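Local atomic coordinates of CurH (Lyngbya majuscula, PDB entry 3KG7), a protein that probably catalyses dehydration of a beta-hydroxyacyl intermediate, as the dehydratase domain of the CurH module in the curacin polyketide synthase. Residues C[158-162]-C[223-227]; C[166-172]-C[184-190]; C[212-218]-C[260-264]. The contacts are given in a common frame with arbitrary orientation. Residue numbers count along the deposited sequence, not the author numbering.

Contact 1 of 3, residues C[158-162]-C[223-227]; sequences ASISL and GVFWA
Segment 158-162 leaves helix 150-159 through a Schellman motif. Ser161, at phi/psi 59/35, is its C-prime residue, with a weak backbone hydrogen bond from Ser161 N to Ala158 O (3.1 Å), and Leu162 then swings into an extended conformation. Segment 223-227 enters strand 225-236. Gly223 sits at 91/-16, where a CB would crowd the preceding carbonyl, and the chain is extended from Val224 onward. The backbones come closest at Ile160 CA and Gly223 CA, 4.6 Å apart. Two CA-H...O contacts join them, Gly223 CA to Ser159 O and Phe225 CA to Ile160 O, both 3.4 Å. Ser161 OG (chi1 m) adds a weak hydrogen bond to Gly223 O at 3.3 Å.

Ile160 (chi1 p, chi2 t) makes apolar contacts through CG2, 4.2 Å from Trp226 CD1, and CD1, 4.4 Å from Phe225 CD1; its CG2 methyl also touches the carbonyl Val224 O at 3.5 Å. The Phe225 ring (chi1 t) presents its edge to Ile160 O, with CD1 at 3.4 Å, and CE1 reaches Leu162 CB at 4.1 Å.

The Schellman-ended C-terminus of helix 150-159 thus packs on the first residues of strand 225-236, in the large sheet of the double hotdog fold. Around it, strand 274-286 pairs with the Phe225 strand through Ala286 and Lys284, Tyr44 hydrogen-bonds Phe225 N, and Val43 of strand 41-43 packs against Leu162 and Phe225.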
loop_
_atom_site.group_PDB
_atom_site.type_symbol
_atom_site.label_atom_id
_atom_site.label_comp_id
_atom_site.label_asym_id
_atom_site.label_seq_id
_atom_site.Cartn_x
_atom_site.Cartn_y
_atom_site.Cartn_z
ATOM N N ALA C 158 -14.599 -24.883 -27.622
ATOM C CA ALA C 158 -13.582 -24.812 -28.669
ATOM C C ALA C 158 -14.073 -23.992 -29.856
ATOM O O ALA C 158 -13.275 -23.347 -30.543
ATOM C CB ALA C 158 -13.170 -26.205 -29.112
ATOM N N SER C 159 -15.390 -24.010 -30.066
ATOM C CA SER C 159 -16.038 -23.298 -31.165
ATOM C C SER C 159 -16.093 -21.791 -30.945
ATOM O O SER C 159 -16.292 -21.021 -31.894
ATOM C CB SER C 159 -17.449 -23.840 -31.371
ATOM O OG SER C 159 -17.413 -25.179 -31.849
ATOM N N ILE C 160 -15.925 -21.379 -29.695
ATOM C CA ILE C 160 -15.820 -19.969 -29.369
ATOM C C ILE C 160 -14.408 -19.652 -28.866
ATOM O O ILE C 160 -14.196 -18.702 -28.108
ATOM C CB ILE C 160 -16.923 -19.538 -28.383
ATOM C CG1 ILE C 160 -16.974 -20.491 -27.174
ATOM C CG2 ILE C 160 -18.285 -19.518 -29.130
ATOM C CD1 ILE C 160 -17.650 -19.928 -25.930
ATOM N N SER C 161 -13.448 -20.461 -29.323
ATOM C CA SER C 161 -12.012 -20.323 -28.995
ATOM C C SER C 161 -11.678 -20.412 -27.508
ATOM O O SER C 161 -10.767 -19.736 -27.030
ATOM C CB SER C 161 -11.417 -19.040 -29.597
ATOM O OG SER C 161 -11.007 -19.237 -30.937
ATOM N N LEU C 162 -12.416 -21.251 -26.785
ATOM C CA LEU C 162 -12.196 -21.462 -25.351
ATOM C C LEU C 162 -11.781 -22.909 -25.091
ATOM O O LEU C 162 -12.425 -23.841 -25.585
ATOM C CB LEU C 162 -13.458 -21.111 -24.547
ATOM C CG LEU C 162 -13.551 -21.430 -23.036
ATOM C CD1 LEU C 162 -12.472 -20.716 -22.183
ATOM C CD2 LEU C 162 -14.952 -21.117 -22.475
ATOM N N GLY C 223 -16.029 -18.467 -34.338
ATOM C CA GLY C 223 -14.770 -18.548 -33.588
ATOM C C GLY C 223 -14.658 -17.488 -32.507
ATOM O O GLY C 223 -13.822 -17.590 -31.606
ATOM N N VAL C 224 -15.513 -16.472 -32.607
ATOM C CA VAL C 224 -15.514 -15.312 -31.717
ATOM C C VAL C 224 -15.949 -15.699 -30.305
ATOM O O VAL C 224 -16.932 -16.416 -30.128
ATOM C CB VAL C 224 -16.427 -14.187 -32.283
ATOM C CG1 VAL C 224 -16.704 -13.098 -31.242
ATOM C CG2 VAL C 224 -15.812 -13.585 -33.551
ATOM N N PHE C 225 -15.205 -15.209 -29.314
ATOM C CA PHE C 225 -15.427 -15.518 -27.894
ATOM C C PHE C 225 -16.556 -14.697 -27.268
ATOM O O PHE C 225 -16.786 -13.546 -27.645
ATOM C CB PHE C 225 -14.120 -15.288 -27.119
ATOM C CG PHE C 225 -14.188 -15.629 -25.654
ATOM C CD1 PHE C 225 -14.513 -16.920 -25.230
ATOM C CD2 PHE C 225 -13.875 -14.664 -24.693
ATOM C CE1 PHE C 225 -14.556 -17.233 -23.862
ATOM C CE2 PHE C 225 -13.910 -14.966 -23.328
ATOM C CZ PHE C 225 -14.252 -16.251 -22.911
ATOM N N TRP C 226 -17.257 -15.310 -26.314
ATOM C CA TRP C 226 -18.246 -14.625 -25.473
ATOM C C TRP C 226 -17.608 -14.250 -24.130
ATOM O O TRP C 226 -17.517 -15.091 -23.230
ATOM C CB TRP C 226 -19.456 -15.529 -25.207
ATOM C CG TRP C 226 -20.475 -15.645 -26.312
ATOM C CD1 TRP C 226 -20.636 -16.700 -27.166
ATOM C CD2 TRP C 226 -21.502 -14.698 -26.649
ATOM N NE1 TRP C 226 -21.685 -16.464 -28.027
ATOM C CE2 TRP C 226 -22.235 -15.244 -27.731
ATOM C CE3 TRP C 226 -21.866 -13.440 -26.152
ATOM C CZ2 TRP C 226 -23.315 -14.573 -28.325
ATOM C CZ3 TRP C 226 -22.946 -12.773 -26.744
ATOM C CH2 TRP C 226 -23.653 -13.343 -27.819
ATOM N N ALA C 227 -17.179 -12.993 -23.999
ATOM C CA ALA C 227 -16.503 -12.508 -22.786
ATOM C C ALA C 227 -17.473 -11.990 -21.731
ATOM O O ALA C 227 -18.349 -11.178 -22.046
ATOM C CB ALA C 227 -15.504 -11.424 -23.130
#

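Contact 2 of 3, residues C[166-172]-C[184-190]; sequences PMLQAVR and EIEVPKA
Pro166 begins an irregular approach to strand 171-176; its CB lies 4.2 Å, and CG of the selenomethionine Met167 3.7 Å, from Ala190 CB. The CA-CB bond of Leu168 points away, its side chain touching Val203 of helix 202-207. Gln169 centres an inverse gamma turn, its O 3.6 Å from Pro188 CG, and Ala170 CB meets Pro188 CG (3.7 Å) and Ile185 CG2 (4.1 Å). Ala170 O accepts Glu186 N at 2.9 Å and faces Ile185 CA at 3.3 Å. Val171 and Ile185 form an antiparallel non-hydrogen-bonded pair (CA-CA 4.8 Å), side chains on the same face of the sheet. Arg172 N donates to Glu184 O at 2.8 Å, and its extended side chain (chi1 to chi3 t) brings NE 3.2 Å from Glu186 OE2.

This is the open end of a beta hairpin, strands 171-176 and 181-186. Two backbone hydrogen bonds set its register. Arg172 and Arg243, like charges, lie close, with Glu184 and Glu186 beside Arg172, so the weakly hydrogen-bonded salt bridge shares its electrostatics.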
loop_
_atom_site.group_PDB
_atom_site.type_symbol
_atom_site.label_atom_id
_atom_site.label_comp_id
_atom_site.label_asym_id
_atom_site.label_seq_id
_atom_site.Cartn_x
_atom_site.Cartn_y
_atom_site.Cartn_z
ATOM N N PRO C 166 -6.444 -29.068 -17.652
ATOM C CA PRO C 166 -6.549 -29.934 -16.468
ATOM C C PRO C 166 -6.932 -29.230 -15.160
ATOM O O PRO C 166 -7.682 -29.789 -14.349
ATOM C CB PRO C 166 -5.137 -30.517 -16.350
ATOM C CG PRO C 166 -4.678 -30.614 -17.742
ATOM C CD PRO C 166 -5.263 -29.421 -18.464
HETATM N N MSE C 167 -6.417 -28.018 -14.969
HETATM C CA MSE C 167 -6.615 -27.262 -13.740
HETATM C C MSE C 167 -7.918 -26.466 -13.736
HETATM O O MSE C 167 -8.248 -25.805 -12.740
HETATM C CB MSE C 167 -5.421 -26.349 -13.508
HETATM C CG MSE C 167 -4.399 -26.935 -12.575
HETATM SE SE MSE C 167 -2.709 -25.960 -12.621
HETATM C CE MSE C 167 -1.575 -27.297 -13.491
ATOM N N LEU C 168 -8.645 -26.535 -14.852
ATOM C CA LEU C 168 -9.931 -25.858 -15.013
ATOM C C LEU C 168 -11.079 -26.855 -15.176
ATOM O O LEU C 168 -12.254 -26.475 -15.166
ATOM C CB LEU C 168 -9.894 -24.910 -16.219
ATOM C CG LEU C 168 -9.535 -23.418 -16.092
ATOM C CD1 LEU C 168 -10.635 -22.617 -15.414
ATOM C CD2 LEU C 168 -8.211 -23.189 -15.401
ATOM N N GLN C 169 -10.736 -28.132 -15.319
ATOM C CA GLN C 169 -11.734 -29.179 -15.540
ATOM C C GLN C 169 -12.443 -29.574 -14.249
ATOM O O GLN C 169 -12.183 -30.635 -13.674
ATOM C CB GLN C 169 -11.096 -30.379 -16.231
ATOM C CG GLN C 169 -10.922 -30.154 -17.723
ATOM C CD GLN C 169 -9.916 -31.086 -18.354
ATOM O OE1 GLN C 169 -8.940 -31.490 -17.722
ATOM N NE2 GLN C 169 -10.142 -31.425 -19.615
ATOM N N ALA C 170 -13.345 -28.700 -13.810
ATOM C CA ALA C 170 -14.057 -28.859 -12.540
ATOM C C ALA C 170 -15.446 -29.457 -12.717
ATOM O O ALA C 170 -16.106 -29.792 -11.735
ATOM C CB ALA C 170 -14.149 -27.515 -11.812
ATOM N N VAL C 171 -15.888 -29.583 -13.964
ATOM C CA VAL C 171 -17.222 -30.090 -14.252
ATOM C C VAL C 171 -17.227 -31.617 -14.299
ATOM O O VAL C 171 -16.813 -32.227 -15.291
ATOM C CB VAL C 171 -17.788 -29.509 -15.561
ATOM C CG1 VAL C 171 -19.237 -29.915 -15.735
ATOM C CG2 VAL C 171 -17.648 -27.992 -15.578
ATOM N N ARG C 172 -17.701 -32.224 -13.214
ATOM C CA ARG C 172 -17.782 -33.677 -13.113
ATOM C C ARG C 172 -18.894 -34.259 -13.994
ATOM O O ARG C 172 -18.681 -35.253 -14.693
ATOM C CB ARG C 172 -17.959 -34.109 -11.653
ATOM C CG ARG C 172 -17.456 -35.520 -11.372
ATOM C CD ARG C 172 -17.508 -35.886 -9.888
ATOM N NE ARG C 172 -16.551 -36.950 -9.574
ATOM C CZ ARG C 172 -16.781 -38.255 -9.724
ATOM N NH1 ARG C 172 -17.948 -38.692 -10.180
ATOM N NH2 ARG C 172 -15.833 -39.129 -9.414
ATOM N N GLU C 184 -22.638 -30.538 -12.072
ATOM C CA GLU C 184 -22.006 -31.073 -10.867
ATOM C C GLU C 184 -20.534 -30.670 -10.870
ATOM O O GLU C 184 -19.787 -31.031 -11.785
ATOM C CB GLU C 184 -22.159 -32.597 -10.796
ATOM C CG GLU C 184 -21.577 -33.238 -9.535
ATOM C CD GLU C 184 -21.825 -34.739 -9.461
ATOM O OE1 GLU C 184 -23.005 -35.157 -9.488
ATOM O OE2 GLU C 184 -20.837 -35.501 -9.367
ATOM N N ILE C 185 -20.128 -29.923 -9.846
ATOM C CA ILE C 185 -18.806 -29.305 -9.815
ATOM C C ILE C 185 -17.979 -29.787 -8.625
ATOM O O ILE C 185 -18.479 -29.843 -7.501
ATOM C CB ILE C 185 -18.926 -27.767 -9.822
ATOM C CG1 ILE C 185 -19.509 -27.300 -11.158
ATOM C CG2 ILE C 185 -17.582 -27.109 -9.580
ATOM C CD1 ILE C 185 -20.185 -25.948 -11.094
ATOM N N GLU C 186 -16.720 -30.138 -8.896
ATOM C CA GLU C 186 -15.765 -30.593 -7.885
ATOM C C GLU C 186 -14.408 -29.911 -8.099
ATOM O O GLU C 186 -14.175 -29.306 -9.147
ATOM C CB GLU C 186 -15.607 -32.121 -7.939
ATOM C CG GLU C 186 -14.874 -32.642 -9.191
ATOM C CD GLU C 186 -14.433 -34.102 -9.086
ATOM O OE1 GLU C 186 -14.207 -34.593 -7.956
ATOM O OE2 GLU C 186 -14.300 -34.757 -10.146
ATOM N N VAL C 187 -13.526 -30.017 -7.104
ATOM C CA VAL C 187 -12.174 -29.463 -7.170
ATOM C C VAL C 187 -11.320 -30.318 -8.114
ATOM O O VAL C 187 -11.083 -31.496 -7.822
ATOM C CB VAL C 187 -11.500 -29.454 -5.766
ATOM C CG1 VAL C 187 -10.035 -28.994 -5.846
ATOM C CG2 VAL C 187 -12.303 -28.605 -4.763
ATOM N N PRO C 188 -10.852 -29.738 -9.243
ATOM C CA PRO C 188 -10.010 -30.523 -10.147
ATOM C C PRO C 188 -8.779 -31.047 -9.422
ATOM O O PRO C 188 -8.132 -30.303 -8.678
ATOM C CB PRO C 188 -9.607 -29.512 -11.227
ATOM C CG PRO C 188 -10.658 -28.472 -11.187
ATOM C CD PRO C 188 -11.061 -28.367 -9.745
ATOM N N LYS C 189 -8.472 -32.323 -9.635
ATOM C CA LYS C 189 -7.346 -32.983 -8.972
ATOM C C LYS C 189 -6.035 -32.203 -9.145
ATOM O O LYS C 189 -5.241 -32.098 -8.207
ATOM C CB LYS C 189 -7.202 -34.414 -9.492
ATOM C CG LYS C 189 -6.064 -35.210 -8.869
ATOM C CD LYS C 189 -5.582 -36.295 -9.823
ATOM C CE LYS C 189 -4.277 -36.900 -9.358
ATOM N NZ LYS C 189 -3.610 -37.615 -10.469
ATOM N N ALA C 190 -5.834 -31.646 -10.338
ATOM C CA ALA C 190 -4.650 -30.851 -10.645
ATOM C C ALA C 190 -4.603 -29.532 -9.872
ATOM O O ALA C 190 -3.532 -28.994 -9.611
ATOM C CB ALA C 190 -4.571 -30.592 -12.143
#

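Contact 3 of 3, residues C[212-218]-C[260-264]; sequences TPDLFDF and TRSYD
Loop 212-218 lies beside segment 260-264 of strand 260-268: the nearest CA atoms are those of Thr212 and Tyr263 at 7.8 Å and Phe218 and Arg261 at 8.9 Å. Arg261 (chi1 m, chi2 t, chi3 p) bends across so that its guanidinium lies over the face of the Phe218 ring (chi1 m). Its CZ stands 4.1 Å from the Phe218 centroid, a cation-pi contact, and its CD makes a CH-pi contact at 3.8 Å from that centroid. Asp214 (chi1 p) meets the guanidinium edge in a salt bridge, OD2 a very short 2.4 Å from Arg261 NH2. Tyr263 (chi1 p) offers its ring face to Thr212, OG1 to CZ 3.9 Å, while its hydroxyl hydrogen-bonds Thr209 O.

Ser252 of strand 243-255 bonds Arg261 NH2 through OG and Asp214 OD1 through N. The contact fastens the loop between helix 202-207 and strand 225-236 to the large sheet of the double hotdog fold. The buried arginine's charge is met by a carboxylate at its edge and an aromatic ring over its face.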
loop_
_atom_site.group_PDB
_atom_site.type_symbol
_atom_site.label_atom_id
_atom_site.label_comp_id
_atom_site.label_asym_id
_atom_site.label_seq_id
_atom_site.Cartn_x
_atom_site.Cartn_y
_atom_site.Cartn_z
ATOM N N THR C 212 -26.000 -23.347 -19.720
ATOM C CA THR C 212 -27.305 -22.721 -19.779
ATOM C C THR C 212 -28.179 -23.701 -20.558
ATOM O O THR C 212 -27.656 -24.408 -21.423
ATOM C CB THR C 212 -27.238 -21.389 -20.557
ATOM O OG1 THR C 212 -25.940 -20.798 -20.412
ATOM C CG2 THR C 212 -28.284 -20.413 -20.053
ATOM N N PRO C 213 -29.499 -23.767 -20.251
ATOM C CA PRO C 213 -30.466 -24.578 -21.016
ATOM C C PRO C 213 -30.275 -24.538 -22.542
ATOM O O PRO C 213 -30.567 -25.522 -23.235
ATOM C CB PRO C 213 -31.810 -23.946 -20.648
ATOM C CG PRO C 213 -31.612 -23.432 -19.277
ATOM C CD PRO C 213 -30.155 -23.087 -19.115
ATOM N N ASP C 214 -29.770 -23.410 -23.041
ATOM C CA ASP C 214 -29.629 -23.156 -24.472
ATOM C C ASP C 214 -28.177 -22.892 -24.878
ATOM O O ASP C 214 -27.891 -21.932 -25.594
ATOM C CB ASP C 214 -30.503 -21.958 -24.860
ATOM C CG ASP C 214 -30.107 -20.683 -24.125
ATOM O OD1 ASP C 214 -30.114 -20.671 -22.874
ATOM O OD2 ASP C 214 -29.781 -19.693 -24.809
ATOM N N LEU C 215 -27.263 -23.749 -24.429
ATOM C CA LEU C 215 -25.836 -23.569 -24.713
ATOM C C LEU C 215 -25.453 -23.950 -26.153
ATOM O O LEU C 215 -24.422 -23.515 -26.664
ATOM C CB LEU C 215 -24.975 -24.327 -23.692
ATOM C CG LEU C 215 -23.534 -23.834 -23.494
ATOM C CD1 LEU C 215 -23.462 -22.746 -22.414
ATOM C CD2 LEU C 215 -22.609 -24.992 -23.151
ATOM N N PHE C 216 -26.291 -24.751 -26.804
ATOM C CA PHE C 216 -26.092 -25.114 -28.212
ATOM C C PHE C 216 -26.523 -23.983 -29.156
ATOM O O PHE C 216 -26.418 -24.111 -30.378
ATOM C CB PHE C 216 -26.849 -26.410 -28.547
ATOM C CG PHE C 216 -26.334 -27.622 -27.812
ATOM C CD1 PHE C 216 -26.816 -27.947 -26.545
ATOM C CD2 PHE C 216 -25.365 -28.439 -28.388
ATOM C CE1 PHE C 216 -26.337 -29.065 -25.860
ATOM C CE2 PHE C 216 -24.881 -29.561 -27.711
ATOM C CZ PHE C 216 -25.369 -29.873 -26.445
ATOM N N ASP C 217 -26.990 -22.881 -28.570
ATOM C CA ASP C 217 -27.571 -21.760 -29.305
ATOM C C ASP C 217 -26.538 -20.660 -29.532
ATOM O O ASP C 217 -26.572 -19.969 -30.556
ATOM C CB ASP C 217 -28.764 -21.199 -28.523
ATOM C CG ASP C 217 -29.919 -20.780 -29.413
ATOM O OD1 ASP C 217 -29.681 -20.213 -30.501
ATOM O OD2 ASP C 217 -31.077 -21.007 -29.004
ATOM N N PHE C 218 -25.639 -20.502 -28.558
ATOM C CA PHE C 218 -24.540 -19.534 -28.603
ATOM C C PHE C 218 -23.756 -19.683 -29.917
ATOM O O PHE C 218 -22.796 -20.457 -29.982
ATOM C CB PHE C 218 -23.592 -19.752 -27.405
ATOM C CG PHE C 218 -24.189 -19.407 -26.048
ATOM C CD1 PHE C 218 -23.545 -18.503 -25.205
ATOM C CD2 PHE C 218 -25.370 -20.004 -25.600
ATOM C CE1 PHE C 218 -24.076 -18.187 -23.950
ATOM C CE2 PHE C 218 -25.907 -19.688 -24.342
ATOM C CZ PHE C 218 -25.259 -18.780 -23.521
ATOM N N THR C 260 -26.055 -8.579 -25.868
ATOM C CA THR C 260 -25.532 -9.276 -24.689
ATOM C C THR C 260 -26.414 -10.476 -24.367
ATOM O O THR C 260 -27.631 -10.418 -24.552
ATOM C CB THR C 260 -25.526 -8.371 -23.430
ATOM O OG1 THR C 260 -26.864 -7.937 -23.127
ATOM C CG2 THR C 260 -24.626 -7.154 -23.609
ATOM N N ARG C 261 -25.809 -11.562 -23.892
ATOM C CA ARG C 261 -26.573 -12.683 -23.330
ATOM C C ARG C 261 -26.411 -12.666 -21.819
ATOM O O ARG C 261 -25.287 -12.582 -21.326
ATOM C CB ARG C 261 -26.088 -14.031 -23.866
ATOM C CG ARG C 261 -26.250 -14.236 -25.351
ATOM C CD ARG C 261 -25.863 -15.649 -25.727
ATOM N NE ARG C 261 -26.944 -16.600 -25.477
ATOM C CZ ARG C 261 -27.830 -16.995 -26.392
ATOM N NH1 ARG C 261 -27.777 -16.528 -27.633
ATOM N NH2 ARG C 261 -28.777 -17.863 -26.066
ATOM N N SER C 262 -27.519 -12.744 -21.084
ATOM C CA SER C 262 -27.465 -12.715 -19.619
ATOM C C SER C 262 -28.238 -13.867 -18.997
ATOM O O SER C 262 -29.263 -14.300 -19.538
ATOM C CB SER C 262 -28.015 -11.396 -19.077
ATOM O OG SER C 262 -27.701 -10.314 -19.933
ATOM N N TYR C 263 -27.753 -14.352 -17.853
ATOM C CA TYR C 263 -28.424 -15.440 -17.130
ATOM C C TYR C 263 -28.139 -15.489 -15.626
ATOM O O TYR C 263 -27.352 -14.700 -15.101
ATOM C CB TYR C 263 -28.189 -16.815 -17.800
ATOM C CG TYR C 263 -26.746 -17.194 -18.075
ATOM C CD1 TYR C 263 -26.069 -16.697 -19.195
ATOM C CD2 TYR C 263 -26.069 -18.082 -17.238
ATOM C CE1 TYR C 263 -24.739 -17.053 -19.457
ATOM C CE2 TYR C 263 -24.739 -18.447 -17.492
ATOM C CZ TYR C 263 -24.082 -17.929 -18.601
ATOM O OH TYR C 263 -22.774 -18.284 -18.849
ATOM N N ASP C 264 -28.807 -16.419 -14.947
ATOM C CA ASP C 264 -28.716 -16.573 -13.493
ATOM C C ASP C 264 -28.253 -17.969 -13.114
ATOM O O ASP C 264 -28.604 -18.948 -13.775
ATOM C CB ASP C 264 -30.080 -16.306 -12.853
ATOM C CG ASP C 264 -30.591 -14.926 -13.154
ATOM O OD1 ASP C 264 -29.798 -13.964 -13.045
ATOM O OD2 ASP C 264 -31.780 -14.805 -13.516
#

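All three contacts lie in the second half of the double hotdog chain and reach the same large antiparallel sheet. Contact 2 is nested within the loop that contact 1 closes; contact 3 comes after contact 2 but crosses contact 1 along the chain. Contacts 1 and 3, about 14 Å apart between centres, touch: Trp226 of strand 225-236 packs against both Arg261 (CH2 to CG 3.7 Å) and Phe218 of loop 212-218 (NE1 to CB 3.9 Å). Together they hold the segments following helices 150-159 and 202-207 against the sheet. Contact 2, its centre about 20 and 22 Å from those of contacts 1 and 3, pairs strands near the sheet's end, where strand 146-147 is outermost.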